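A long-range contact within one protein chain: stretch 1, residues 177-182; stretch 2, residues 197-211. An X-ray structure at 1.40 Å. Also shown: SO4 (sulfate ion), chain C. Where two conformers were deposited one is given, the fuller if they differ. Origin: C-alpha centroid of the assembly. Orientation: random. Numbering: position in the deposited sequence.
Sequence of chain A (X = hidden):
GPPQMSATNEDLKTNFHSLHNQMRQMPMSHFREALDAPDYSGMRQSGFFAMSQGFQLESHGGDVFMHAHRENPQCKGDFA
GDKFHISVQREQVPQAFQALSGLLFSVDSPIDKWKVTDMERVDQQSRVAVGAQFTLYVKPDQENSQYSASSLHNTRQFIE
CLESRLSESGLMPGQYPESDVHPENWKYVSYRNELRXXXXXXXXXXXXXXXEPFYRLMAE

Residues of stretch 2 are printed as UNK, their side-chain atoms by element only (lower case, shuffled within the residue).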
# COMPACT_ATOMS: atom_id res chain seq x y z
N PRO A 177 -9.80 -6.56 -5.83
CA PRO A 177 -10.90 -6.81 -4.90
C PRO A 177 -12.07 -5.88 -5.18
O PRO A 177 -11.86 -4.68 -5.41
CB PRO A 177 -10.31 -6.48 -3.53
CG PRO A 177 -9.03 -5.70 -3.79
CD PRO A 177 -8.61 -5.97 -5.20
N GLU A 178 -13.29 -6.42 -5.15
CA GLU A 178 -14.49 -5.63 -5.36
C GLU A 178 -14.59 -4.47 -4.37
O GLU A 178 -15.25 -3.49 -4.66
CB GLU A 178 -15.73 -6.51 -5.22
CG GLU A 178 -16.06 -7.32 -6.45
CD GLU A 178 -16.36 -6.44 -7.66
OE1 GLU A 178 -17.33 -5.64 -7.61
OE2 GLU A 178 -15.63 -6.56 -8.66
N SER A 179 -13.96 -4.60 -3.21
CA SER A 179 -14.03 -3.54 -2.20
C SER A 179 -13.41 -2.21 -2.64
O SER A 179 -13.81 -1.15 -2.16
CB SER A 179 -13.34 -3.97 -0.91
OG SER A 179 -11.98 -4.31 -1.14
N ASP A 180 -12.42 -2.27 -3.53
CA ASP A 180 -11.53 -1.15 -3.78
C ASP A 180 -11.89 -0.37 -5.03
O ASP A 180 -12.69 -0.83 -5.86
CB ASP A 180 -10.09 -1.67 -4.01
CG ASP A 180 -9.40 -2.17 -2.75
OD1 ASP A 180 -10.00 -2.41 -1.68
OD2 ASP A 180 -8.16 -2.34 -2.87
N VAL A 181 -11.22 0.77 -5.21
CA VAL A 181 -11.32 1.52 -6.47
C VAL A 181 -9.92 1.76 -7.02
O VAL A 181 -8.92 1.68 -6.30
CB VAL A 181 -12.05 2.89 -6.30
CG1 VAL A 181 -13.53 2.68 -5.93
CG2 VAL A 181 -11.34 3.75 -5.26
N HIS A 182 -9.85 2.01 -8.32
CA HIS A 182 -8.57 2.32 -8.96
C HIS A 182 -8.88 3.07 -10.25
O HIS A 182 -9.95 2.88 -10.83
CB HIS A 182 -7.79 1.04 -9.27
CG HIS A 182 -8.43 0.18 -10.31
ND1 HIS A 182 -8.10 0.24 -11.65
CD2 HIS A 182 -9.40 -0.76 -10.21
CE1 HIS A 182 -8.84 -0.62 -12.32
NE2 HIS A 182 -9.63 -1.25 -11.47
N UNK A 197 -15.16 2.68 4.49
CA UNK A 197 -15.59 1.63 3.58
C UNK A 197 -15.37 0.30 4.28
O UNK A 197 -14.69 0.25 5.30
c UNK A 197 -14.81 1.68 2.25
o UNK A 197 -13.45 1.33 2.46
N UNK A 198 -15.92 -0.77 3.74
CA UNK A 198 -15.64 -2.08 4.31
C UNK A 198 -14.91 -3.02 3.36
O UNK A 198 -15.05 -2.91 2.14
N UNK A 199 -14.14 -3.97 3.91
CA UNK A 199 -13.51 -4.97 3.05
C UNK A 199 -14.53 -5.85 2.33
O UNK A 199 -14.22 -6.44 1.30
c UNK A 199 -12.47 -5.83 3.80
n UNK A 199 -9.97 -5.70 7.71
c UNK A 199 -10.97 -6.44 7.25
n UNK A 199 -12.00 -6.73 8.03
c UNK A 199 -11.98 -7.70 5.40
c UNK A 199 -13.07 -6.80 4.79
n UNK A 199 -10.93 -6.90 6.01
N UNK A 200 -15.75 -5.92 2.86
CA UNK A 200 -16.79 -6.73 2.23
C UNK A 200 -17.76 -5.89 1.42
O UNK A 200 -18.78 -6.39 0.96
o UNK A 200 -16.54 -8.09 5.34
c UNK A 200 -16.59 -8.36 4.13
o UNK A 200 -15.89 -9.24 3.58
c UNK A 200 -17.54 -7.55 3.27
N UNK A 201 -17.41 -4.61 1.22
CA UNK A 201 -18.19 -3.74 0.36
C UNK A 201 -17.89 -3.99 -1.10
O UNK A 201 -17.01 -4.79 -1.45
N UNK A 202 -18.60 -3.28 -1.97
CA UNK A 202 -18.47 -3.45 -3.41
C UNK A 202 -18.83 -2.19 -4.17
O UNK A 202 -18.43 -1.08 -3.79
N UNK A 203 -19.59 -2.33 -5.25
CA UNK A 203 -19.93 -1.19 -6.08
C UNK A 203 -20.70 -0.10 -5.33
O UNK A 203 -20.61 1.08 -5.68
o UNK A 203 -20.21 1.30 -9.44
c UNK A 203 -20.72 -1.63 -7.31
o UNK A 203 -18.95 -0.45 -9.02
c UNK A 203 -20.03 0.17 -8.93
c UNK A 203 -21.17 -0.48 -8.19
N UNK A 204 -21.44 -0.46 -4.29
CA UNK A 204 -22.21 0.51 -3.53
C UNK A 204 -21.36 1.52 -2.78
O UNK A 204 -21.83 2.59 -2.40
c UNK A 204 -23.18 -0.18 -2.57
c UNK A 204 -24.74 0.80 -5.52
c UNK A 204 -24.44 -0.73 -3.23
s UNK A 204 -25.49 0.57 -3.91
N UNK A 205 -20.08 1.19 -2.57
CA UNK A 205 -19.17 2.12 -1.90
C UNK A 205 -18.13 2.74 -2.85
O UNK A 205 -17.26 3.51 -2.41
n UNK A 205 -15.70 -0.99 0.01
c UNK A 205 -16.86 -0.35 0.18
o UNK A 205 -17.47 -0.35 1.25
c UNK A 205 -18.48 1.45 -0.69
c UNK A 205 -17.42 0.38 -1.05
N UNK A 206 -18.22 2.44 -4.14
CA UNK A 206 -17.25 2.92 -5.12
C UNK A 206 -17.20 4.44 -5.24
O UNK A 206 -16.13 5.04 -5.26
c UNK A 206 -17.53 2.31 -6.49
o UNK A 206 -16.59 2.77 -7.44
N UNK A 207 -18.36 5.07 -5.33
CA UNK A 207 -18.39 6.51 -5.51
C UNK A 207 -17.82 7.22 -4.28
O UNK A 207 -17.03 8.17 -4.41
c UNK A 207 -18.98 8.81 -7.38
o UNK A 207 -18.70 7.96 -8.22
n UNK A 207 -18.54 10.06 -7.45
c UNK A 207 -19.80 7.00 -5.82
c UNK A 207 -19.86 8.48 -6.19
N UNK A 208 -18.19 6.75 -3.09
CA UNK A 208 -17.66 7.32 -1.86
C UNK A 208 -16.13 7.21 -1.84
O UNK A 208 -15.43 8.17 -1.47
c UNK A 208 -18.26 6.65 -0.63
N UNK A 209 -15.60 6.05 -2.23
CA UNK A 209 -14.16 5.90 -2.23
C UNK A 209 -13.47 6.79 -3.26
O UNK A 209 -12.42 7.36 -2.99
c UNK A 209 -13.74 4.44 -2.43
c UNK A 209 -13.07 3.92 -0.04
c UNK A 209 -13.68 2.06 -1.61
c UNK A 209 -13.95 3.51 -1.22
N UNK A 210 -14.07 6.92 -4.45
CA UNK A 210 -13.50 7.80 -5.49
C UNK A 210 -13.49 9.27 -5.04
O UNK A 210 -12.70 10.07 -5.53
n UNK A 210 -18.17 5.22 -8.96
n UNK A 210 -16.19 4.14 -9.43
c UNK A 210 -14.72 6.47 -8.96
c UNK A 210 -16.84 5.24 -9.08
n UNK A 210 -16.17 6.37 -8.86
c UNK A 210 -14.05 6.39 -7.58
c UNK A 210 -14.27 7.68 -6.81
N UNK A 211 -14.37 9.60 -4.10
CA UNK A 211 -14.42 10.94 -3.52
C UNK A 211 -13.50 11.17 -2.32
O UNK A 211 -13.40 12.29 -1.83
o UNK A 211 -18.92 11.82 -5.21
c UNK A 211 -16.73 11.39 -4.47
o UNK A 211 -18.51 12.19 -3.09
c UNK A 211 -15.87 11.34 -3.21
c UNK A 211 -18.16 11.83 -4.23
S SO4 C . -8.55 -5.19 3.68
O1 SO4 C . -9.23 -4.62 2.50
O2 SO4 C . -8.90 -4.43 4.87
O3 SO4 C . -8.98 -6.57 3.84
O4 SO4 C . -7.10 -5.12 3.50
O HOH W 1 -20.22 -4.95 -6.30
O HOH W 2 -17.17 -2.56 -7.83
O HOH W 3 -15.72 -0.08 -4.28

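Position 197 carries one carbon and then one oxygen and makes no contact with stretch 1: a serine, Ser197. Position 198 has no side-chain atoms, so it is Gly198; its O lies 3.7 Å from Ser179 CB, and a type I turn starts here and runs to position 201. Position 199 has three carbons, a nitrogen, then a carbon bearing two more nitrogens, the pattern of arginine. Arg199 points away from stretch 1, and its NE donates to sulfate O3 at 2.9 Å; only its backbone comes close, with O 3.4 Å from Ser179 CB. At 200, two carbons, the second carrying two oxygens, make Asp200, which touches nothing on stretch 1.

Position 201 is bare again, Gly201. An ideal CB here would clash with an oxygen of the side chain at 205, 2.0 Å away, so the absence of a side chain leaves that oxygen its place. Gly201 O sits 3.3 Å from Ser179 CA, a CA-H...O contact. Position 202 is also bare, Gly202, and its CA makes a similar contact with Glu178 O at 3.5 Å; here a CB would have room, so packing alone does not require glycine.

Position 203 has three carbons, the third with two oxygens: Glu203. It reaches Glu178 through water, since water 1 accepts from Glu203 N (2.9 Å) and donates to Glu178 OE1 (3.2 Å). Position 204, an unbranched chain of two carbons, a sulfur and a carbon, is Met204, out of reach of stretch 1.

Position 205 has three carbons, the third carrying one oxygen and one nitrogen. The nitrogen lies 2.9 Å from Ser179 O and the oxygen 3.0 Å from Gly198 N, as suits an amide: Gln205. Position 206, one carbon and then one oxygen, is Ser206, its OG 3.4 Å from Val181 CG1. Position 207 repeats the pattern of 205 but faces away from stretch 1: Gln207. A lone carbon at 208 gives Ala208, also clear of stretch 1.

Position 209 has four carbons forked at the second, hence Leu209. Its CB lies 3.8 Å from Val181 CG2, and its CD1 3.3 Å from Ser179 O. Position 210 ends in a carbon bearing two nitrogens, after three carbons and a nitrogen: Arg210, whose aliphatic CG is 4.1 Å from Val181 CG1. Position 211, three carbons with two terminal oxygens, is Glu211, beyond contact.

The contact works by setting turn against turn. Ser179, in the turn from Pro177 to Asp180, packs against the backbone of the glycine-rich loop, its CA 4.6 Å from Gly202 CA. Gln205 fastens the arrangement: its NE2 donates to Ser179 O (2.9 Å) and to Gly198 O (2.9 Å), while its OE1 accepts from Gly198 N. One amide thus braces its own loop and supplies the direct hydrogen bond between the stretches. Beyond it, Val181 points toward the helix and packs on Leu209, adding an apolar patch beside the polar clamp.

Stretch 2 (197-211) SGRDGGEMQSQALRE
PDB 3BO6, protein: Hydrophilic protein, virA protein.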